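Side-chain contacts in arylsulfatase (Pseudoalteromonas sp. MB47, PDB 7AJ0), which probably hydrolyses sulfate esters on the marine polysaccharide fucoidan, as an exo-acting, calcium-binding sulfatase that assembles into a hexamer: residues A[185-190]-A[274-279]; A[229-234]-A[238-243]. All coordinates share one frame; numbering follows the deposited sequence.

Interaction 1. Residues A[185-190]-A[274-279]; sequences DYTQFL and DNYPAP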
ATOM      1  N   ASP A 185     -30.470 -15.951   2.272  1.00 26.32           N
ATOM      2  CA  ASP A 185     -31.759 -15.426   1.833  1.00 26.97           C
ATOM      3  C   ASP A 185     -32.792 -15.516   2.949  1.00 27.42           C
ATOM      4  O   ASP A 185     -33.651 -14.637   3.084  1.00 28.06           O
ATOM      5  CB  ASP A 185     -32.231 -16.184   0.592  1.00 26.97           C
ATOM      6  CG  ASP A 185     -33.457 -15.559  -0.044  1.00 32.63           C
ATOM      7  OD1 ASP A 185     -33.860 -14.457   0.388  1.00 38.51           O
ATOM      8  OD2 ASP A 185     -34.020 -16.172  -0.976  1.00 38.24           O
ATOM      9  N   TYR A 186     -32.719 -16.571   3.765  1.00 27.15           N
ATOM     10  CA  TYR A 186     -33.640 -16.706   4.885  1.00 27.59           C
ATOM     11  C   TYR A 186     -33.231 -15.832   6.067  1.00 27.73           C
ATOM     12  O   TYR A 186     -34.079 -15.170   6.676  1.00 28.35           O
ATOM     13  CB  TYR A 186     -33.714 -18.167   5.340  1.00 27.31           C
ATOM     14  CG  TYR A 186     -34.341 -19.118   4.348  1.00 28.09           C
ATOM     15  CD1 TYR A 186     -33.594 -19.663   3.312  1.00 26.83           C
ATOM     16  CD2 TYR A 186     -35.674 -19.489   4.459  1.00 27.89           C
ATOM     17  CE1 TYR A 186     -34.159 -20.537   2.408  1.00 27.79           C
ATOM     18  CE2 TYR A 186     -36.249 -20.362   3.558  1.00 28.69           C
ATOM     19  CZ  TYR A 186     -35.485 -20.883   2.534  1.00 31.25           C
ATOM     20  OH  TYR A 186     -36.047 -21.756   1.630  1.00 28.59           O
ATOM     21  N   THR A 187     -31.940 -15.817   6.407  1.00 27.21           N
ATOM     22  CA  THR A 187     -31.511 -15.218   7.666  1.00 27.34           C
ATOM     23  C   THR A 187     -31.556 -13.697   7.644  1.00 27.80           C
ATOM     24  O   THR A 187     -31.644 -13.081   8.712  1.00 28.16           O
ATOM     25  CB  THR A 187     -30.098 -15.689   8.017  1.00 26.72           C
ATOM     26  OG1 THR A 187     -29.199 -15.367   6.949  1.00 32.52           O
ATOM     27  CG2 THR A 187     -30.082 -17.194   8.255  1.00 26.37           C
ATOM     28  N   GLN A 188     -31.502 -13.074   6.465  1.00 27.83           N
ATOM     29  CA  GLN A 188     -31.602 -11.620   6.405  1.00 28.35           C
ATOM     30  C   GLN A 188     -32.955 -11.121   6.899  1.00 29.15           C
ATOM     31  O   GLN A 188     -33.080  -9.938   7.236  1.00 29.67           O
ATOM     32  CB  GLN A 188     -31.354 -11.129   4.978  1.00 28.29           C
ATOM     33  CG  GLN A 188     -32.381 -11.602   3.967  1.00 30.93           C
ATOM     34  CD  GLN A 188     -32.056 -11.162   2.552  1.00 28.45           C
ATOM     35  OE1 GLN A 188     -31.245 -10.261   2.338  1.00 28.42           O
ATOM     36  NE2 GLN A 188     -32.687 -11.802   1.576  1.00 28.49           N
ATOM     37  N   PHE A 189     -33.963 -11.990   6.954  1.00 29.31           N
ATOM     38  CA  PHE A 189     -35.281 -11.632   7.460  1.00 30.10           C
ATOM     39  C   PHE A 189     -35.525 -12.149   8.874  1.00 30.22           C
ATOM     40  O   PHE A 189     -36.656 -12.073   9.362  1.00 30.87           O
ATOM     41  CB  PHE A 189     -36.369 -12.161   6.520  1.00 30.37           C
ATOM     42  CG  PHE A 189     -36.345 -11.540   5.153  1.00 30.47           C
ATOM     43  CD1 PHE A 189     -36.790 -10.243   4.961  1.00 31.16           C
ATOM     44  CD2 PHE A 189     -35.882 -12.253   4.061  1.00 29.93           C
ATOM     45  CE1 PHE A 189     -36.769  -9.667   3.703  1.00 31.31           C
ATOM     46  CE2 PHE A 189     -35.857 -11.682   2.802  1.00 30.07           C
ATOM     47  CZ  PHE A 189     -36.301 -10.390   2.623  1.00 30.76           C
ATOM     48  N   LEU A 190     -34.493 -12.660   9.542  1.00 29.65           N
ATOM     49  CA  LEU A 190     -34.620 -13.222  10.881  1.00 29.75           C
ATOM     50  C   LEU A 190     -33.760 -12.520  11.919  1.00 29.78           C
ATOM     51  O   LEU A 190     -34.195 -12.351  13.060  1.00 30.26           O
ATOM     52  CB  LEU A 190     -34.252 -14.713  10.859  1.00 29.13           C
ATOM     53  CG  LEU A 190     -35.073 -15.607   9.929  1.00 29.19           C
ATOM     54  CD1 LEU A 190     -34.524 -17.033   9.944  1.00 28.48           C
ATOM     55  CD2 LEU A 190     -36.542 -15.584  10.322  1.00 29.87           C
ATOM     56  N   ASP A 274     -26.091 -16.924   7.367  1.00 24.99           N
ATOM     57  CA  ASP A 274     -25.619 -16.859   8.746  1.00 28.21           C
ATOM     58  C   ASP A 274     -25.814 -18.221   9.402  1.00 24.95           C
ATOM     59  O   ASP A 274     -26.913 -18.776   9.372  1.00 25.15           O
ATOM     60  CB  ASP A 274     -26.378 -15.772   9.508  1.00 25.69           C
ATOM     61  CG  ASP A 274     -26.295 -14.421   8.822  1.00 35.65           C
ATOM     62  OD1 ASP A 274     -25.164 -13.926   8.625  1.00 25.69           O
ATOM     63  OD2 ASP A 274     -27.355 -13.867   8.459  1.00 27.72           O
ATOM     64  N   ASN A 275     -24.749 -18.758   9.992  1.00 24.66           N
ATOM     65  CA  ASN A 275     -24.784 -20.109  10.531  1.00 24.53           C
ATOM     66  C   ASN A 275     -25.556 -20.153  11.842  1.00 25.00           C
ATOM     67  O   ASN A 275     -25.272 -19.388  12.769  1.00 25.27           O
ATOM     68  CB  ASN A 275     -23.367 -20.640  10.746  1.00 24.16           C
ATOM     69  CG  ASN A 275     -22.760 -21.186   9.480  1.00 23.70           C
ATOM     70  OD1 ASN A 275     -23.125 -22.270   9.023  1.00 29.34           O
ATOM     71  ND2 ASN A 275     -21.826 -20.442   8.900  1.00 23.51           N
ATOM     72  N   TYR A 276     -26.529 -21.061  11.918  1.00 25.14           N
ATOM     73  CA  TYR A 276     -27.317 -21.293  13.127  1.00 25.60           C
ATOM     74  C   TYR A 276     -27.421 -22.795  13.346  1.00 25.49           C
ATOM     75  O   TYR A 276     -28.354 -23.445  12.857  1.00 25.58           O
ATOM     76  CB  TYR A 276     -28.691 -20.638  13.023  1.00 26.10           C
ATOM     77  CG  TYR A 276     -28.647 -19.161  13.320  1.00 26.42           C
ATOM     78  CD1 TYR A 276     -28.772 -18.695  14.619  1.00 26.87           C
ATOM     79  CD2 TYR A 276     -28.460 -18.234  12.305  1.00 26.31           C
ATOM     80  CE1 TYR A 276     -28.722 -17.349  14.900  1.00 27.22           C
ATOM     81  CE2 TYR A 276     -28.407 -16.883  12.577  1.00 26.65           C
ATOM     82  CZ  TYR A 276     -28.539 -16.445  13.876  1.00 27.11           C
ATOM     83  OH  TYR A 276     -28.487 -15.101  14.154  1.00 27.50           O
ATOM     84  N   PRO A 277     -26.469 -23.383  14.069  1.00 25.34           N
ATOM     85  CA  PRO A 277     -26.524 -24.826  14.323  1.00 25.28           C
ATOM     86  C   PRO A 277     -27.697 -25.195  15.217  1.00 25.82           C
ATOM     87  O   PRO A 277     -28.310 -24.352  15.873  1.00 26.26           O
ATOM     88  CB  PRO A 277     -25.188 -25.124  15.019  1.00 25.12           C
ATOM     89  CG  PRO A 277     -24.315 -23.949  14.723  1.00 24.93           C
ATOM     90  CD  PRO A 277     -25.238 -22.773  14.606  1.00 25.23           C
ATOM     91  N   ALA A 278     -28.002 -26.489  15.237  1.00 25.84           N
ATOM     92  CA  ALA A 278     -29.048 -26.978  16.120  1.00 26.38           C
ATOM     93  C   ALA A 278     -28.661 -26.705  17.573  1.00 26.71           C
ATOM     94  O   ALA A 278     -27.474 -26.673  17.911  1.00 26.49           O
ATOM     95  CB  ALA A 278     -29.276 -28.471  15.905  1.00 26.34           C
ATOM     96  N   PRO A 279     -29.647 -26.488  18.451  1.00 27.31           N
ATOM     97  CA  PRO A 279     -29.326 -26.235  19.869  1.00 27.71           C
ATOM     98  C   PRO A 279     -28.378 -27.249  20.485  1.00 27.62           C
ATOM     99  O   PRO A 279     -27.544 -26.880  21.322  1.00 27.73           O
ATOM    100  CB  PRO A 279     -30.708 -26.273  20.541  1.00 28.39           C
ATOM    101  CG  PRO A 279     -31.647 -25.812  19.472  1.00 28.36           C
ATOM    102  CD  PRO A 279     -31.090 -26.342  18.170  1.00 27.70           C
TER
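Thr-187, on the short helix 183-187, meets Asp-274 in the loop that follows strand 262-267, a central strand of the mixed sheet in this alkaline phosphatase-clan sulfatase fold. The polar part of the contact is one hydrogen bond: the Thr-187 hydroxyl OG1 donates to Asp-274 OD2 at 2.8 Å. It does not lie in the carboxylate plane but comes in from above, 43° out of it. With chi1 at 57°, OG1 sits between the threonine's own N and carbonyl carbon and faces the loop, while CG2 is left beside the backbone N. The carbonyls of Gln-183 and Ser-184, in the same helix, compete only weakly for the same proton.

Asp-274 is buried, and several donors share its charge. OD2 also takes a hydrogen bond from the phenol of Tyr-195, and OD1 one from Gln-194. Aspartate fits because its two oxygens can hold several donors at once.

The apolar part is slight. Threonine adds a methyl group to its hydroxyl, and Thr-187 CG2 lies 3.7 Å from the backbone O of Asp-274, an oxygen that is hydrogen-bonded by Gln-183. The Tyr-276 ring lies obliquely to the same methyl.

On the assembly side, Arg-193 of a neighbouring subunit makes a cation-pi contact with the Tyr-276 ring and a hydrogen bond to the carbonyl of Asn-275, so this loop also serves the subunit interface. Across the helix-loop junction, the nearest approach of the Tyr-276 ring is its CD2 atom, 4.5 Å from CG2 of Thr-187.

Interaction 2. Residues A[229-234]-A[238-243]; sequences YPINSI and SMIDQV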
ATOM      1  N   TYR A 229     -41.440 -27.398   5.133  1.00 29.99           N
ATOM      2  CA  TYR A 229     -40.899 -26.986   6.427  1.00 29.78           C
ATOM      3  C   TYR A 229     -40.818 -25.466   6.454  1.00 29.86           C
ATOM      4  O   TYR A 229     -39.880 -24.878   5.893  1.00 29.35           O
ATOM      5  CB  TYR A 229     -39.529 -27.615   6.677  1.00 29.01           C
ATOM      6  CG  TYR A 229     -38.963 -27.329   8.051  1.00 30.51           C
ATOM      7  CD1 TYR A 229     -38.168 -26.212   8.280  1.00 30.97           C
ATOM      8  CD2 TYR A 229     -39.225 -28.177   9.119  1.00 29.09           C
ATOM      9  CE1 TYR A 229     -37.652 -25.946   9.537  1.00 37.19           C
ATOM     10  CE2 TYR A 229     -38.716 -27.920  10.378  1.00 29.01           C
ATOM     11  CZ  TYR A 229     -37.929 -26.804  10.581  1.00 36.12           C
ATOM     12  OH  TYR A 229     -37.418 -26.548  11.834  1.00 42.98           O
ATOM     13  N   PRO A 230     -41.779 -24.795   7.086  1.00 30.54           N
ATOM     14  CA  PRO A 230     -41.736 -23.330   7.127  1.00 30.70           C
ATOM     15  C   PRO A 230     -40.597 -22.837   7.999  1.00 32.26           C
ATOM     16  O   PRO A 230     -40.221 -23.464   8.993  1.00 30.01           O
ATOM     17  CB  PRO A 230     -43.095 -22.941   7.725  1.00 31.63           C
ATOM     18  CG  PRO A 230     -43.935 -24.174   7.637  1.00 32.46           C
ATOM     19  CD  PRO A 230     -42.981 -25.320   7.758  1.00 31.27           C
ATOM     20  N   ILE A 231     -40.050 -21.688   7.618  1.00 30.02           N
ATOM     21  CA  ILE A 231     -38.976 -21.044   8.360  1.00 29.62           C
ATOM     22  C   ILE A 231     -39.431 -19.626   8.663  1.00 30.17           C
ATOM     23  O   ILE A 231     -39.507 -18.785   7.759  1.00 30.29           O
ATOM     24  CB  ILE A 231     -37.646 -21.057   7.593  1.00 28.84           C
ATOM     25  CG1 ILE A 231     -37.136 -22.500   7.493  1.00 28.34           C
ATOM     26  CG2 ILE A 231     -36.630 -20.164   8.283  1.00 28.57           C
ATOM     27  CD1 ILE A 231     -36.018 -22.707   6.504  1.00 27.66           C
ATOM     28  N   ASN A 232     -39.754 -19.365   9.933  1.00 30.57           N
ATOM     29  CA  ASN A 232     -40.215 -18.057  10.374  1.00 31.18           C
ATOM     30  C   ASN A 232     -39.467 -17.564  11.607  1.00 32.25           C
ATOM     31  O   ASN A 232     -39.839 -16.527  12.169  1.00 31.65           O
ATOM     32  CB  ASN A 232     -41.721 -18.090  10.667  1.00 32.09           C
ATOM     33  CG  ASN A 232     -42.544 -18.472   9.452  1.00 34.11           C
ATOM     34  OD1 ASN A 232     -43.210 -19.507   9.440  1.00 32.50           O
ATOM     35  ND2 ASN A 232     -42.504 -17.633   8.421  1.00 54.35           N
ATOM     36  N   SER A 233     -38.426 -18.273  12.040  1.00 32.36           N
ATOM     37  CA  SER A 233     -37.695 -17.883  13.235  1.00 30.40           C
ATOM     38  C   SER A 233     -36.325 -18.542  13.224  1.00 29.58           C
ATOM     39  O   SER A 233     -36.079 -19.492  12.477  1.00 30.63           O
ATOM     40  CB  SER A 233     -38.456 -18.275  14.505  1.00 30.97           C
ATOM     41  OG  SER A 233     -38.502 -19.685  14.634  1.00 31.92           O
ATOM     42  N   ILE A 234     -35.437 -18.019  14.074  1.00 29.47           N
ATOM     43  CA  ILE A 234     -34.117 -18.621  14.237  1.00 28.79           C
ATOM     44  C   ILE A 234     -34.247 -20.058  14.728  1.00 28.68           C
ATOM     45  O   ILE A 234     -33.475 -20.938  14.333  1.00 28.11           O
ATOM     46  CB  ILE A 234     -33.256 -17.776  15.195  1.00 28.85           C
ATOM     47  CG1 ILE A 234     -32.736 -16.522  14.488  1.00 28.76           C
ATOM     48  CG2 ILE A 234     -32.097 -18.604  15.746  1.00 28.36           C
ATOM     49  CD1 ILE A 234     -33.720 -15.371  14.465  1.00 40.91           C
ATOM     50  N   SER A 238     -32.634 -23.166  12.702  1.00 27.08           N
ATOM     51  CA  SER A 238     -31.552 -23.867  13.381  1.00 26.74           C
ATOM     52  C   SER A 238     -31.636 -25.376  13.180  1.00 26.58           C
ATOM     53  O   SER A 238     -30.623 -26.067  13.329  1.00 26.21           O
ATOM     54  CB  SER A 238     -31.558 -23.539  14.874  1.00 27.14           C
ATOM     55  OG  SER A 238     -32.618 -24.196  15.545  1.00 35.38           O
ATOM     56  N   MET A 239     -32.813 -25.895  12.837  1.00 26.92           N
ATOM     57  CA  MET A 239     -33.007 -27.315  12.586  1.00 26.86           C
ATOM     58  C   MET A 239     -32.861 -27.682  11.116  1.00 26.49           C
ATOM     59  O   MET A 239     -33.086 -28.843  10.757  1.00 26.48           O
ATOM     60  CB  MET A 239     -34.401 -27.740  13.070  1.00 27.51           C
ATOM     61  CG  MET A 239     -34.672 -27.440  14.531  1.00 27.98           C
ATOM     62  SD  MET A 239     -33.561 -28.324  15.645  1.00 27.78           S
ATOM     63  CE  MET A 239     -33.882 -30.025  15.182  1.00 39.26           C
ATOM     64  N   ILE A 240     -32.472 -26.729  10.268  1.00 26.23           N
ATOM     65  CA  ILE A 240     -32.552 -26.928   8.823  1.00 26.02           C
ATOM     66  C   ILE A 240     -31.756 -28.154   8.394  1.00 25.60           C
ATOM     67  O   ILE A 240     -32.236 -28.970   7.599  1.00 25.66           O
ATOM     68  CB  ILE A 240     -32.088 -25.650   8.098  1.00 26.94           C
ATOM     69  CG1 ILE A 240     -32.481 -25.689   6.621  1.00 28.63           C
ATOM     70  CG2 ILE A 240     -30.578 -25.458   8.232  1.00 32.30           C
ATOM     71  CD1 ILE A 240     -32.264 -24.367   5.910  1.00 26.70           C
ATOM     72  N   ASP A 241     -30.540 -28.318   8.916  1.00 25.22           N
ATOM     73  CA  ASP A 241     -29.705 -29.441   8.501  1.00 24.86           C
ATOM     74  C   ASP A 241     -30.082 -30.744   9.193  1.00 25.12           C
ATOM     75  O   ASP A 241     -29.711 -31.817   8.704  1.00 24.95           O
ATOM     76  CB  ASP A 241     -28.230 -29.118   8.751  1.00 24.42           C
ATOM     77  CG  ASP A 241     -27.577 -28.437   7.560  1.00 24.15           C
ATOM     78  OD1 ASP A 241     -27.509 -29.067   6.483  1.00 23.89           O
ATOM     79  OD2 ASP A 241     -27.152 -27.268   7.691  1.00 23.97           O
ATOM     80  N   GLN A 242     -30.804 -30.679  10.314  1.00 25.56           N
ATOM     81  CA  GLN A 242     -31.369 -31.892  10.895  1.00 25.91           C
ATOM     82  C   GLN A 242     -32.548 -32.388  10.068  1.00 26.22           C
ATOM     83  O   GLN A 242     -32.739 -33.600   9.904  1.00 26.35           O
ATOM     84  CB  GLN A 242     -31.805 -31.633  12.337  1.00 26.35           C
ATOM     85  CG  GLN A 242     -30.683 -31.197  13.264  1.00 26.14           C
ATOM     86  CD  GLN A 242     -29.605 -32.252  13.418  1.00 31.84           C
ATOM     87  OE1 GLN A 242     -29.876 -33.379  13.834  1.00 26.14           O
ATOM     88  NE2 GLN A 242     -28.372 -31.891  13.076  1.00 27.02           N
ATOM     89  N   VAL A 243     -33.348 -31.462   9.535  1.00 26.41           N
ATOM     90  CA  VAL A 243     -34.475 -31.843   8.691  1.00 26.76           C
ATOM     91  C   VAL A 243     -33.982 -32.440   7.381  1.00 26.41           C
ATOM     92  O   VAL A 243     -34.528 -33.437   6.894  1.00 26.65           O
ATOM     93  CB  VAL A 243     -35.388 -30.627   8.450  1.00 27.10           C
ATOM     94  CG1 VAL A 243     -36.459 -30.959   7.424  1.00 37.73           C
ATOM     95  CG2 VAL A 243     -36.009 -30.176   9.758  1.00 27.56           C
TER
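Tyr-229 lies against Val-243 and Met-239 where strand 226-230 gives way to the chain leading into helix 240-258. From CB its side chain heads for the helix: CG stands anti to the backbone N (chi1 -175°), which carries the ring to the side of the helix. Along one side of the ring, CD2 is 3.8 Å and CE2 3.6 Å from Val-243 CG2. Val-243 CG2 sits over the Tyr-229 ring face, displaced toward the rim, and makes a CH-pi contact, 4.0 Å from the ring centroid and 27° off the normal. The compact branch of a valine suits this place, since one methyl can rest on the ring close to the helix backbone. CZ comes next, 4.0 Å from the same CG2. At the tip, OH lies 3.5 Å from Met-239 CB, and its hydrogen-bond partner is the carbonyl of Asp-236.

Here the chain leaves the beta-hairpin 215-220/226-230 and, after the corner at Tyr-229, enters helix 234-238, then helix 240-258, with Met-239 as its N-cap residue. Within the short helix Ser-238 N donates to Ile-234 O, and the Ser-233 hydroxyl caps the N-terminus by bonding Asp-236 N.

Deeper in, Ile-231 and Ile-240 cross at about a right angle, with Ile-231 CD1 4.1 Å from Ile-240 CD1; the CG1-CD1 arm of isoleucine carries a methyl one carbon beyond the reach of valine. Leu-216 of strand 215-220 packs on Ile-240 as well as on Tyr-229 and Val-243. Met-239 turns away beyond CG, its chain bent at chi2 and chi3, so CB and CG are the atoms that touch the phenol oxygen.

In the fold
Interaction 2 is nested in the chain loop that interaction 1 closes, and their centres lie about 8 Å apart. Helix 234-238 ties them together: Ile-234 packs against Leu-190 and Tyr-276, while the carbonyl of Pro-277 rests on Ser-238. Their chemistry differs. In 185-190 with 274-279, which is small but buried, a carboxylate shared among hydroxyl and amide donors dominates; in 229-234 with 238-243, larger but only partly buried, aliphatic and aromatic groups pack and the cross-segment hydrogen bond is a backbone one. Interaction 1 lies beside other subunits of the hexamer, whereas no other chain of the assembly touches the segments of interaction 2.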